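Local coordinates for hemerythrin HHE cation binding domain protein (Mycobacterium kansasii, PDB 6TYJ), which binds zinc or iron among the helices of a hemerythrin-like bundle, though its role in the cell is not established, at residues S88-T93 and D102-F107; V21-L26 and D45-E50; L66-K71 and P127-T132. All blocks are in the same frame, centred on the assembly; numbering follows the deposited sequence.

In the fold
The three contacts lie at different levels of one helical bundle. Interaction 2 joins helices 12-32 and 38-65 nearest the middle of the chain. Interactions 1 and 3 lie on opposite sides of the chain's centre, with their own centres 34 Å apart, yet both use helix 70-91, one at each end. Along the chain, interaction 2 closes first; interaction 3 then opens, and interaction 1 is nested within its loop. Interactions 1 and 2 also touch, Trp104 CH2 lying 3.8 Å from Leu47 CD2. Together they fasten helices 12-32, 38-65, 70-91 and 100-121, which carry the metal ligands His20, His54, His80 and His114.

Interaction 1 (S88-T93 and D102-F107); sequences SVLLRT and DEWNSF
Leu90 and Glu103 bring the two backbones to their nearest approach, 5.5 Å between CA atoms, where helix 70-91 finishes and the following helix 100-121 has begun. The segments run in opposite directions, as expected of consecutive helices in an up-and-down bundle. Residues 102-107 are fully helical, whereas the chain at 88-93 is leaving its helix: Thr93 N bonds to Leu90 O, only three residues back, at 3.0 Å.

The contact turns on the fork of Leu90. CG stands anti to the backbone N (chi1 172°). The two methyls meet different parts of the partner. CD1 rests on main chain, 3.7 Å from Trp104 N and equally close to Glu103 C, with Glu103 CB beside it. CD2 meets two aromatic residues: it approaches the edge of the Trp104 indole near the ring plane, 4.0 Å from CE3, and reaches Phe107 obliquely, 3.8 Å from CD2. Nearer the helix end Glu103 offers its aliphatic part, CG packing 3.8 Å from Thr93 OG1. Its chain bends at chi2 (-61°), and at the end of the side chain OE1 touches Val89 CG1 at 3.6 Å. Phe44 of helix 38-65 touches both Leu90 and Trp104, so a third helix shares this layer.

Trp104 directs NE1 to Ser31 OG and makes a cation-pi contact with Arg40, leaving its polar and electrostatic bonds to other parts of the fold. Between these two segments, then, the attraction is van der Waals: a buried leucine fitted against aromatic carbon and helix backbone, and the bent side chain of Glu103 packed against Val89, Leu90 and Thr93.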
ATOM      1  N   SER A  88      -8.925   3.801   9.166  1.00 26.76           N
ATOM      2  CA  SER A  88      -9.780   4.779   9.842  1.00 28.73           C
ATOM      3  C   SER A  88     -10.058   4.377  11.289  1.00 33.28           C
ATOM      4  O   SER A  88     -10.071   5.227  12.189  1.00 32.70           O
ATOM      5  CB  SER A  88     -11.091   4.951   9.075  1.00 35.37           C
ATOM      6  OG  SER A  88     -10.821   5.507   7.802  1.00 42.97           O
ATOM      7  N   VAL A  89     -10.303   3.091  11.531  1.00 31.31           N
ATOM      8  CA  VAL A  89     -10.511   2.639  12.904  1.00 30.36           C
ATOM      9  C   VAL A  89      -9.240   2.819  13.722  1.00 32.45           C
ATOM     10  O   VAL A  89      -9.294   3.247  14.886  1.00 34.23           O
ATOM     11  CB  VAL A  89     -10.992   1.179  12.924  1.00 35.08           C
ATOM     12  CG1 VAL A  89     -11.182   0.705  14.367  1.00 43.93           C
ATOM     13  CG2 VAL A  89     -12.292   1.046  12.146  1.00 39.97           C
ATOM     14  N   LEU A  90      -8.086   2.487  13.136  1.00 31.61           N
ATOM     15  CA  LEU A  90      -6.814   2.594  13.853  1.00 26.32           C
ATOM     16  C   LEU A  90      -6.573   4.021  14.317  1.00 31.49           C
ATOM     17  O   LEU A  90      -6.189   4.260  15.468  1.00 32.72           O
ATOM     18  CB  LEU A  90      -5.660   2.130  12.953  1.00 24.63           C
ATOM     19  CG  LEU A  90      -4.243   2.367  13.494  1.00 22.50           C
ATOM     20  CD1 LEU A  90      -4.059   1.624  14.834  1.00 24.02           C
ATOM     21  CD2 LEU A  90      -3.243   1.888  12.481  1.00 23.09           C
ATOM     22  N   LEU A  91      -6.790   4.984  13.431  1.00 31.40           N
ATOM     23  CA  LEU A  91      -6.533   6.376  13.757  1.00 30.97           C
ATOM     24  C   LEU A  91      -7.473   6.925  14.817  1.00 32.11           C
ATOM     25  O   LEU A  91      -7.179   7.982  15.381  1.00 36.33           O
ATOM     26  CB  LEU A  91      -6.620   7.224  12.489  1.00 30.81           C
ATOM     27  CG  LEU A  91      -5.609   6.842  11.407  1.00 35.98           C
ATOM     28  CD1 LEU A  91      -5.846   7.622  10.145  1.00 36.24           C
ATOM     29  CD2 LEU A  91      -4.184   7.057  11.930  1.00 40.65           C
ATOM     30  N   ARG A  92      -8.565   6.237  15.138  1.00 31.22           N
ATOM     31  CA  ARG A  92      -9.387   6.718  16.246  1.00 38.47           C
ATOM     32  C   ARG A  92      -8.885   6.272  17.620  1.00 39.17           C
ATOM     33  O   ARG A  92      -9.465   6.684  18.635  1.00 43.21           O
ATOM     34  CB  ARG A  92     -10.838   6.287  16.039  1.00 44.82           C
ATOM     35  CG  ARG A  92     -11.489   7.015  14.866  1.00 43.58           C
ATOM     36  CD  ARG A  92     -13.000   6.861  14.885  1.00 50.87           C
ATOM     37  NE  ARG A  92     -13.419   5.546  14.409  1.00 52.50           N
ATOM     38  CZ  ARG A  92     -13.655   5.260  13.130  1.00 54.28           C
ATOM     39  NH1 ARG A  92     -14.029   4.037  12.783  1.00 56.10           N
ATOM     40  NH2 ARG A  92     -13.509   6.195  12.195  1.00 57.51           N
ATOM     41  N   THR A  93      -7.840   5.448  17.681  1.00 34.34           N
ATOM     42  CA  THR A  93      -7.157   5.125  18.934  1.00 29.89           C
ATOM     43  C   THR A  93      -5.699   5.577  18.855  1.00 26.69           C
ATOM     44  O   THR A  93      -4.857   4.875  18.272  1.00 30.07           O
ATOM     45  CB  THR A  93      -7.247   3.626  19.243  1.00 26.95           C
ATOM     46  OG1 THR A  93      -8.628   3.224  19.287  1.00 35.89           O
ATOM     47  CG2 THR A  93      -6.603   3.301  20.610  1.00 34.53           C
ATOM     48  N   ASP A 102      -3.776  -3.444  20.266  1.00 33.37           N
ATOM     49  CA  ASP A 102      -4.773  -4.304  19.627  1.00 36.56           C
ATOM     50  C   ASP A 102      -5.216  -3.739  18.283  1.00 30.96           C
ATOM     51  O   ASP A 102      -5.355  -4.483  17.308  1.00 33.77           O
ATOM     52  CB  ASP A 102      -5.986  -4.481  20.534  1.00 35.46           C
ATOM     53  CG  ASP A 102      -5.799  -5.569  21.538  1.00 48.84           C
ATOM     54  OD1 ASP A 102      -4.765  -6.265  21.485  1.00 54.79           O
ATOM     55  OD2 ASP A 102      -6.701  -5.721  22.379  1.00 48.68           O
ATOM     56  N   GLU A 103      -5.450  -2.420  18.209  1.00 27.94           N
ATOM     57  CA  GLU A 103      -5.856  -1.828  16.938  1.00 31.51           C
ATOM     58  C   GLU A 103      -4.736  -1.900  15.910  1.00 26.01           C
ATOM     59  O   GLU A 103      -4.991  -2.172  14.728  1.00 25.84           O
ATOM     60  CB  GLU A 103      -6.299  -0.379  17.145  1.00 31.09           C
ATOM     61  CG  GLU A 103      -7.539  -0.209  18.035  1.00 28.08           C
ATOM     62  CD  GLU A 103      -8.788  -0.888  17.478  1.00 41.66           C
ATOM     63  OE1 GLU A 103      -8.844  -1.198  16.265  1.00 37.31           O
ATOM     64  OE2 GLU A 103      -9.724  -1.126  18.265  1.00 43.92           O
ATOM     65  N   TRP A 104      -3.495  -1.659  16.332  1.00 24.68           N
ATOM     66  CA  TRP A 104      -2.381  -1.762  15.393  1.00 27.19           C
ATOM     67  C   TRP A 104      -2.289  -3.174  14.825  1.00 27.42           C
ATOM     68  O   TRP A 104      -2.142  -3.360  13.611  1.00 26.70           O
ATOM     69  CB  TRP A 104      -1.063  -1.367  16.070  1.00 26.93           C
ATOM     70  CG  TRP A 104       0.116  -1.832  15.260  1.00 22.25           C
ATOM     71  CD1 TRP A 104       0.964  -2.845  15.556  1.00 24.96           C
ATOM     72  CD2 TRP A 104       0.502  -1.345  13.971  1.00 19.10           C
ATOM     73  NE1 TRP A 104       1.890  -3.008  14.543  1.00 26.52           N
ATOM     74  CE2 TRP A 104       1.625  -2.090  13.563  1.00 23.94           C
ATOM     75  CE3 TRP A 104       0.023  -0.327  13.136  1.00 24.49           C
ATOM     76  CZ2 TRP A 104       2.275  -1.870  12.354  1.00 20.56           C
ATOM     77  CZ3 TRP A 104       0.665  -0.108  11.922  1.00 25.10           C
ATOM     78  CH2 TRP A 104       1.780  -0.876  11.548  1.00 21.11           C
ATOM     79  N   ASN A 105      -2.420  -4.185  15.681  1.00 27.25           N
ATOM     80  CA  ASN A 105      -2.328  -5.561  15.195  1.00 26.70           C
ATOM     81  C   ASN A 105      -3.462  -5.888  14.232  1.00 33.53           C
ATOM     82  O   ASN A 105      -3.247  -6.581  13.234  1.00 30.36           O
ATOM     83  CB  ASN A 105      -2.314  -6.537  16.371  1.00 33.69           C
ATOM     84  CG  ASN A 105      -0.987  -6.540  17.088  1.00 34.41           C
ATOM     85  OD1 ASN A 105       0.058  -6.329  16.470  1.00 36.41           O
ATOM     86  ND2 ASN A 105      -1.011  -6.795  18.397  1.00 32.55           N
ATOM     87  N   SER A 106      -4.675  -5.406  14.520  1.00 26.74           N
ATOM     88  CA  SER A 106      -5.795  -5.626  13.613  1.00 29.54           C
ATOM     89  C   SER A 106      -5.527  -4.980  12.259  1.00 24.81           C
ATOM     90  O   SER A 106      -5.837  -5.562  11.214  1.00 32.10           O
ATOM     91  CB  SER A 106      -7.088  -5.087  14.228  1.00 38.12           C
ATOM     92  OG  SER A 106      -7.480  -5.868  15.354  1.00 38.57           O
ATOM     93  N   PHE A 107      -4.953  -3.784  12.258  1.00 30.20           N
ATOM     94  CA  PHE A 107      -4.620  -3.137  10.995  1.00 30.21           C
ATOM     95  C   PHE A 107      -3.512  -3.886  10.261  1.00 26.34           C
ATOM     96  O   PHE A 107      -3.616  -4.138   9.045  1.00 24.11           O
ATOM     97  CB  PHE A 107      -4.207  -1.688  11.240  1.00 26.85           C
ATOM     98  CG  PHE A 107      -3.756  -0.987   9.993  1.00 22.05           C
ATOM     99  CD1 PHE A 107      -4.673  -0.632   9.015  1.00 26.03           C
ATOM    100  CD2 PHE A 107      -2.411  -0.703   9.793  1.00 25.54           C
ATOM    101  CE1 PHE A 107      -4.268   0.011   7.875  1.00 25.94           C
ATOM    102  CE2 PHE A 107      -1.988  -0.072   8.639  1.00 27.20           C
ATOM    103  CZ  PHE A 107      -2.914   0.287   7.673  1.00 28.61           C
TER

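Interaction 2 (V21-L26 and D45-E50); sequences VVIKGL and DELLIE. With ZN (zinc ion), chain E.
Leu26 reaches the opposing helix with both methyls, which touch three residues there, a good example of side-chain interlocking in the antiparallel helical bundle of the hemerythrin family. The axes of the short segments run at 159° to each other and approach to 9.8 Å. CD1 takes the inner branch, lying 3.9 Å from Leu47 CA and 3.8 Å from Glu50 CG, while CD2 faces Glu46. Against both glutamates the leucine crosses at about a right angle.

Deeper in, Ile23 and Leu47 cross in the same way. Leu47 carries CG anti to its backbone N (chi1 174°), and its CD1 meets Ile23 CG2 at 3.9 Å. Ile23 also touches the metal ligand His54, which makes it a second-shell neighbour of the zinc site in the bundle.

The acids along this face have separate tasks. Glu50 gives only methylene carbon to helix 12-32 within this contact; its OE1 accepts a hydrogen bond from His19 NE2 and forms a salt bridge with Arg151. Glu46 turns OE1 toward Leu26 CD2, at 4.0 Å, and binds a separate, peripheral zinc ion through OE2 at 2.5 Å.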
ATOM      1  N   VAL A  21       7.498  -5.813   0.156  1.00 25.57           N
ATOM      2  CA  VAL A  21       8.565  -6.072   1.126  1.00 27.31           C
ATOM      3  C   VAL A  21       8.863  -4.827   1.944  1.00 25.44           C
ATOM      4  O   VAL A  21       9.053  -4.898   3.172  1.00 27.64           O
ATOM      5  CB  VAL A  21       9.833  -6.578   0.412  1.00 26.80           C
ATOM      6  CG1 VAL A  21      11.018  -6.534   1.354  1.00 34.30           C
ATOM      7  CG2 VAL A  21       9.609  -7.977  -0.141  1.00 30.03           C
ATOM      8  N   VAL A  22       8.928  -3.673   1.277  1.00 23.33           N
ATOM      9  CA  VAL A  22       9.136  -2.394   1.953  1.00 22.76           C
ATOM     10  C   VAL A  22       8.041  -2.153   2.979  1.00 26.35           C
ATOM     11  O   VAL A  22       8.309  -1.780   4.126  1.00 24.48           O
ATOM     12  CB  VAL A  22       9.183  -1.242   0.930  1.00 23.86           C
ATOM     13  CG1 VAL A  22       8.958   0.110   1.636  1.00 27.93           C
ATOM     14  CG2 VAL A  22      10.505  -1.243   0.182  1.00 30.09           C
ATOM     15  N   ILE A  23       6.791  -2.326   2.562  1.00 22.74           N
ATOM     16  CA  ILE A  23       5.652  -2.042   3.429  1.00 20.35           C
ATOM     17  C   ILE A  23       5.650  -2.987   4.623  1.00 21.11           C
ATOM     18  O   ILE A  23       5.456  -2.562   5.773  1.00 21.09           O
ATOM     19  CB  ILE A  23       4.351  -2.130   2.617  1.00 21.58           C
ATOM     20  CG1 ILE A  23       4.258  -0.892   1.709  1.00 21.06           C
ATOM     21  CG2 ILE A  23       3.131  -2.261   3.568  1.00 21.20           C
ATOM     22  CD1 ILE A  23       3.235  -1.055   0.594  1.00 24.34           C
ATOM     23  N   LYS A  24       5.879  -4.276   4.372  1.00 20.75           N
ATOM     24  CA  LYS A  24       5.958  -5.239   5.465  1.00 23.11           C
ATOM     25  C   LYS A  24       7.104  -4.892   6.396  1.00 26.76           C
ATOM     26  O   LYS A  24       6.978  -5.020   7.630  1.00 24.95           O
ATOM     27  CB  LYS A  24       6.115  -6.652   4.893  1.00 27.67           C
ATOM     28  CG  LYS A  24       6.177  -7.744   5.952  1.00 32.02           C
ATOM     29  CD  LYS A  24       6.415  -9.118   5.336  1.00 38.58           C
ATOM     30  CE  LYS A  24       6.633 -10.161   6.424  1.00 50.54           C
ATOM     31  NZ  LYS A  24       7.115 -11.455   5.863  1.00 60.92           N
ATOM     32  N   GLY A  25       8.218  -4.415   5.835  1.00 23.12           N
ATOM     33  CA  GLY A  25       9.356  -4.061   6.670  1.00 25.57           C
ATOM     34  C   GLY A  25       9.052  -2.890   7.583  1.00 23.04           C
ATOM     35  O   GLY A  25       9.422  -2.903   8.767  1.00 24.45           O
ATOM     36  N   LEU A  26       8.372  -1.866   7.051  1.00 23.27           N
ATOM     37  CA  LEU A  26       7.937  -0.758   7.889  1.00 20.72           C
ATOM     38  C   LEU A  26       6.985  -1.241   8.971  1.00 21.55           C
ATOM     39  O   LEU A  26       7.080  -0.800  10.115  1.00 22.53           O
ATOM     40  CB  LEU A  26       7.272   0.327   7.044  1.00 20.13           C
ATOM     41  CG  LEU A  26       8.287   1.229   6.343  1.00 23.09           C
ATOM     42  CD1 LEU A  26       7.564   2.040   5.255  1.00 21.15           C
ATOM     43  CD2 LEU A  26       8.998   2.159   7.302  1.00 24.95           C
ATOM     44  N   ASP A  45       4.173   7.448  10.005  1.00 17.42           N
ATOM     45  CA  ASP A  45       4.056   8.391   8.885  1.00 18.36           C
ATOM     46  C   ASP A  45       4.709   7.834   7.629  1.00 20.50           C
ATOM     47  O   ASP A  45       4.201   8.035   6.507  1.00 17.14           O
ATOM     48  CB  ASP A  45       4.712   9.715   9.234  1.00 20.00           C
ATOM     49  CG  ASP A  45       3.881  10.573  10.161  1.00 28.16           C
ATOM     50  OD1 ASP A  45       2.685  10.282  10.391  1.00 27.83           O
ATOM     51  OD2 ASP A  45       4.452  11.567  10.646  1.00 35.43           O
ATOM     52  N   GLU A  46       5.885   7.205   7.776  1.00 18.86           N
ATOM     53  CA  GLU A  46       6.567   6.653   6.599  1.00 19.36           C
ATOM     54  C   GLU A  46       5.715   5.583   5.947  1.00 19.87           C
ATOM     55  O   GLU A  46       5.610   5.526   4.710  1.00 19.03           O
ATOM     56  CB  GLU A  46       7.927   6.073   7.002  1.00 19.54           C
ATOM     57  CG  GLU A  46       8.913   7.131   7.466  1.00 19.69           C
ATOM     58  CD  GLU A  46      10.200   6.534   8.009  1.00 28.42           C
ATOM     59  OE1 GLU A  46      10.809   5.681   7.328  1.00 26.98           O
ATOM     60  OE2 GLU A  46      10.599   6.927   9.119  1.00 29.49           O
ATOM     61  N   LEU A  47       5.055   4.756   6.769  1.00 18.33           N
ATOM     62  CA  LEU A  47       4.149   3.733   6.242  1.00 17.96           C
ATOM     63  C   LEU A  47       2.977   4.358   5.500  1.00 17.76           C
ATOM     64  O   LEU A  47       2.596   3.880   4.420  1.00 19.88           O
ATOM     65  CB  LEU A  47       3.642   2.842   7.385  1.00 18.73           C
ATOM     66  CG  LEU A  47       2.573   1.809   6.979  1.00 19.13           C
ATOM     67  CD1 LEU A  47       3.100   0.854   5.889  1.00 21.99           C
ATOM     68  CD2 LEU A  47       2.147   0.992   8.219  1.00 20.91           C
ATOM     69  N   LEU A  48       2.406   5.437   6.045  1.00 15.64           N
ATOM     70  CA  LEU A  48       1.277   6.078   5.374  1.00 16.43           C
ATOM     71  C   LEU A  48       1.701   6.580   3.998  1.00 17.55           C
ATOM     72  O   LEU A  48       0.916   6.505   3.042  1.00 18.27           O
ATOM     73  CB  LEU A  48       0.726   7.232   6.217  1.00 17.74           C
ATOM     74  CG  LEU A  48       0.012   6.893   7.541  1.00 22.47           C
ATOM     75  CD1 LEU A  48      -0.375   8.152   8.301  1.00 27.26           C
ATOM     76  CD2 LEU A  48      -1.198   5.961   7.296  1.00 27.63           C
ATOM     77  N   ILE A  49       2.904   7.157   3.891  1.00 15.95           N
ATOM     78  CA  ILE A  49       3.395   7.627   2.587  0.51 16.17           C
ATOM     79  C   ILE A  49       3.483   6.465   1.604  1.00 18.73           C
ATOM     80  O   ILE A  49       2.973   6.536   0.468  1.00 18.99           O
ATOM     81  CB  ILE A  49       4.754   8.329   2.760  0.51 18.49           C
ATOM     82  CG1 ILE A  49       4.581   9.642   3.540  0.51 19.83           C
ATOM     83  CG2 ILE A  49       5.456   8.526   1.408  0.51 18.44           C
ATOM     84  CD1 ILE A  49       5.872  10.256   3.995  0.51 19.40           C
ATOM     85  N   GLU A  50       4.141   5.373   2.013  1.00 16.91           N
ATOM     86  CA  GLU A  50       4.320   4.242   1.113  1.00 17.84           C
ATOM     87  C   GLU A  50       2.983   3.606   0.772  1.00 19.37           C
ATOM     88  O   GLU A  50       2.774   3.176  -0.364  1.00 19.30           O
ATOM     89  CB  GLU A  50       5.286   3.206   1.733  1.00 18.38           C
ATOM     90  CG  GLU A  50       6.701   3.771   1.939  1.00 18.50           C
ATOM     91  CD  GLU A  50       7.267   4.439   0.701  1.00 19.98           C
ATOM     92  OE1 GLU A  50       7.288   3.802  -0.372  1.00 20.71           O
ATOM     93  OE2 GLU A  50       7.727   5.597   0.820  1.00 21.61           O
TER
HETATM   94 ZN    ZN E 303      12.702   5.614   9.653  0.63112.91          ZN
HETATM   95  O   HOH W   1      14.297   3.795  10.213  1.00 63.82           O

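Interaction 3 (L66-K71 and P127-T132); sequences LSAATK and PEVKIT
Val129 is the bump and the turn at Leu66 to Ala69 is the hollow. The turn is of type I, closed by Ala69 N bonding to Leu66 O at 3.1 Å, and it carries the chain from helix 38-65 into helix 70-91. Ala69, at the N-cap position of the second helix, is also the centre of an inverse gamma turn, so the two turns overlap, and the second is closed by a weak bond from Thr70 N to Ala68 O.

One methyl fills the resulting dip. With CG1 anti to the backbone N (chi1 175°), Val129 has CG2 beside that N, and CG2 settles 3.7 Å from Leu66 O. Leu66 CG, Ala68 CB and Ala69 CB surround the methyl on three sides: Leu66 CG lies 4.1 Å from Val129 CG2, its side chain crossing the valine at about a right angle, and Ala68 CB and Ala69 CB each stand 4.3 Å from CG2.

Beside this fit is a shallower, reciprocal one. Ala68 CB nestles 3.8 Å from Glu128 O, while Glu128 CB approaches Ala68 O at 4.0 Å. The glutamate chain then bends at chi2 (78°), and OE1 comes to 4.1 Å from Ala69 CB.

Pro126, just before the loop segment, touches Leu66 and Ala69 as well, and Met122 and Ala125 pack on Leu66. The loop that leads toward helix 133-161 thus sits on the turn by complementary shape. Its chemistry is methyl groups against carbonyl oxygens and small apolar side chains, a join made by dispersion and close fit, with no hydrogen bond or salt bridge between the two segments.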
ATOM      1  N   LEU A  66      -4.684  -5.082 -15.959  1.00 21.98           N
ATOM      2  CA  LEU A  66      -5.246  -6.383 -15.657  1.00 21.75           C
ATOM      3  C   LEU A  66      -6.772  -6.383 -15.723  1.00 23.70           C
ATOM      4  O   LEU A  66      -7.400  -7.309 -15.203  1.00 22.71           O
ATOM      5  CB  LEU A  66      -4.777  -6.841 -14.274  1.00 19.47           C
ATOM      6  CG  LEU A  66      -3.434  -7.588 -14.242  1.00 22.88           C
ATOM      7  CD1 LEU A  66      -2.259  -6.749 -14.742  1.00 27.55           C
ATOM      8  CD2 LEU A  66      -3.156  -8.159 -12.853  1.00 24.70           C
ATOM      9  N   SER A  67      -7.378  -5.380 -16.385  1.00 21.37           N
ATOM     10  CA  SER A  67      -8.824  -5.207 -16.300  1.00 21.42           C
ATOM     11  C   SER A  67      -9.613  -6.389 -16.862  1.00 24.92           C
ATOM     12  O   SER A  67     -10.788  -6.548 -16.517  1.00 25.40           O
ATOM     13  CB  SER A  67      -9.246  -3.915 -17.008  1.00 23.90           C
ATOM     14  OG  SER A  67      -8.888  -3.969 -18.376  1.00 26.61           O
ATOM     15  N   ALA A  68      -8.997  -7.253 -17.686  1.00 25.24           N
ATOM     16  CA  ALA A  68      -9.753  -8.369 -18.230  1.00 24.62           C
ATOM     17  C   ALA A  68     -10.192  -9.358 -17.156  1.00 25.03           C
ATOM     18  O   ALA A  68     -11.118 -10.143 -17.396  1.00 29.35           O
ATOM     19  CB  ALA A  68      -8.945  -9.092 -19.323  1.00 26.22           C
ATOM     20  N   ALA A  69      -9.559  -9.331 -15.988  1.00 24.56           N
ATOM     21  CA  ALA A  69      -9.920 -10.227 -14.892  1.00 25.88           C
ATOM     22  C   ALA A  69     -10.963  -9.551 -13.994  1.00 26.23           C
ATOM     23  O   ALA A  69     -10.689  -9.146 -12.861  1.00 27.47           O
ATOM     24  CB  ALA A  69      -8.669 -10.597 -14.110  1.00 25.76           C
ATOM     25  N   THR A  70     -12.193  -9.435 -14.518  1.00 25.06           N
ATOM     26  CA  THR A  70     -13.128  -8.476 -13.926  1.00 26.45           C
ATOM     27  C   THR A  70     -13.470  -8.832 -12.481  1.00 29.64           C
ATOM     28  O   THR A  70     -13.544  -7.937 -11.634  1.00 27.04           O
ATOM     29  CB  THR A  70     -14.417  -8.337 -14.748  1.00 31.14           C
ATOM     30  OG1 THR A  70     -15.155  -9.557 -14.740  1.00 35.29           O
ATOM     31  CG2 THR A  70     -14.100  -7.936 -16.173  1.00 31.97           C
ATOM     32  N   LYS A  71     -13.696 -10.120 -12.177  1.00 28.61           N
ATOM     33  CA  LYS A  71     -14.049 -10.476 -10.802  1.00 28.85           C
ATOM     34  C   LYS A  71     -12.889 -10.210  -9.853  1.00 26.69           C
ATOM     35  O   LYS A  71     -13.086  -9.693  -8.742  1.00 27.44           O
ATOM     36  CB  LYS A  71     -14.483 -11.945 -10.704  1.00 33.15           C
ATOM     37  CG  LYS A  71     -15.108 -12.314  -9.359  1.00 41.70           C
ATOM     38  CD  LYS A  71     -15.623 -13.742  -9.348  1.00 45.03           C
ATOM     39  CE  LYS A  71     -14.563 -14.695  -8.835  1.00 56.41           C
ATOM     40  NZ  LYS A  71     -15.161 -15.982  -8.360  1.00 59.83           N
ATOM     41  N   PRO A 127      -5.056 -15.623 -15.705  1.00 32.09           N
ATOM     42  CA  PRO A 127      -4.975 -16.203 -17.055  1.00 30.85           C
ATOM     43  C   PRO A 127      -5.730 -15.423 -18.131  1.00 32.04           C
ATOM     44  O   PRO A 127      -5.334 -15.476 -19.303  1.00 36.29           O
ATOM     45  CB  PRO A 127      -5.556 -17.609 -16.850  1.00 34.76           C
ATOM     46  CG  PRO A 127      -5.226 -17.937 -15.422  1.00 31.56           C
ATOM     47  CD  PRO A 127      -5.335 -16.639 -14.673  1.00 31.20           C
ATOM     48  N   GLU A 128      -6.792 -14.694 -17.768  1.00 33.83           N
ATOM     49  CA  GLU A 128      -7.564 -13.911 -18.740  1.00 33.69           C
ATOM     50  C   GLU A 128      -6.780 -12.742 -19.309  1.00 32.73           C
ATOM     51  O   GLU A 128      -7.151 -12.220 -20.376  1.00 34.24           O
ATOM     52  CB  GLU A 128      -8.834 -13.353 -18.085  1.00 43.30           C
ATOM     53  CG  GLU A 128      -9.792 -14.373 -17.535  1.00 44.67           C
ATOM     54  CD  GLU A 128      -9.341 -14.953 -16.196  1.00 55.43           C
ATOM     55  OE1 GLU A 128      -8.391 -14.412 -15.581  1.00 47.68           O
ATOM     56  OE2 GLU A 128      -9.934 -15.966 -15.770  1.00 64.43           O
ATOM     57  N   VAL A 129      -5.720 -12.315 -18.635  1.00 30.08           N
ATOM     58  CA  VAL A 129      -4.968 -11.132 -19.037  1.00 30.05           C
ATOM     59  C   VAL A 129      -3.884 -11.526 -20.034  1.00 31.04           C
ATOM     60  O   VAL A 129      -3.044 -12.383 -19.744  1.00 37.20           O
ATOM     61  CB  VAL A 129      -4.357 -10.435 -17.820  1.00 29.07           C
ATOM     62  CG1 VAL A 129      -3.488  -9.279 -18.288  1.00 30.39           C
ATOM     63  CG2 VAL A 129      -5.472  -9.976 -16.909  1.00 25.72           C
ATOM     64  N   LYS A 130      -3.891 -10.876 -21.195  1.00 32.35           N
ATOM     65  CA  LYS A 130      -2.878 -11.069 -22.227  1.00 33.14           C
ATOM     66  C   LYS A 130      -1.918  -9.890 -22.102  1.00 43.99           C
ATOM     67  O   LYS A 130      -2.264  -8.760 -22.453  1.00 48.34           O
ATOM     68  CB  LYS A 130      -3.521 -11.155 -23.613  1.00 38.00           C
ATOM     69  N   ILE A 131      -0.727 -10.141 -21.556  1.00 34.30           N
ATOM     70  CA  ILE A 131       0.290  -9.106 -21.398  1.00 34.86           C
ATOM     71  C   ILE A 131       1.660  -9.722 -21.690  1.00 36.88           C
ATOM     72  O   ILE A 131       2.001 -10.783 -21.155  1.00 40.50           O
ATOM     73  CB  ILE A 131       0.213  -8.439 -19.997  1.00 33.93           C
ATOM     74  CG1 ILE A 131       1.194  -7.261 -19.879  1.00 37.00           C
ATOM     75  CG2 ILE A 131       0.332  -9.459 -18.827  1.00 37.42           C
ATOM     76  CD1 ILE A 131       0.854  -6.302 -18.734  1.00 35.64           C
ATOM     77  N   THR A 132       2.426  -9.080 -22.578  1.00 34.75           N
ATOM     78  CA  THR A 132       3.703  -9.616 -23.029  1.00 35.34           C
ATOM     79  C   THR A 132       4.807  -9.314 -22.015  1.00 39.29           C
ATOM     80  O   THR A 132       4.673  -8.454 -21.148  1.00 36.26           O
ATOM     81  CB  THR A 132       4.112  -9.022 -24.378  1.00 37.26           C
ATOM     82  OG1 THR A 132       4.188  -7.595 -24.274  1.00 38.44           O
ATOM     83  CG2 THR A 132       3.132  -9.406 -25.503  1.00 42.44           C
TER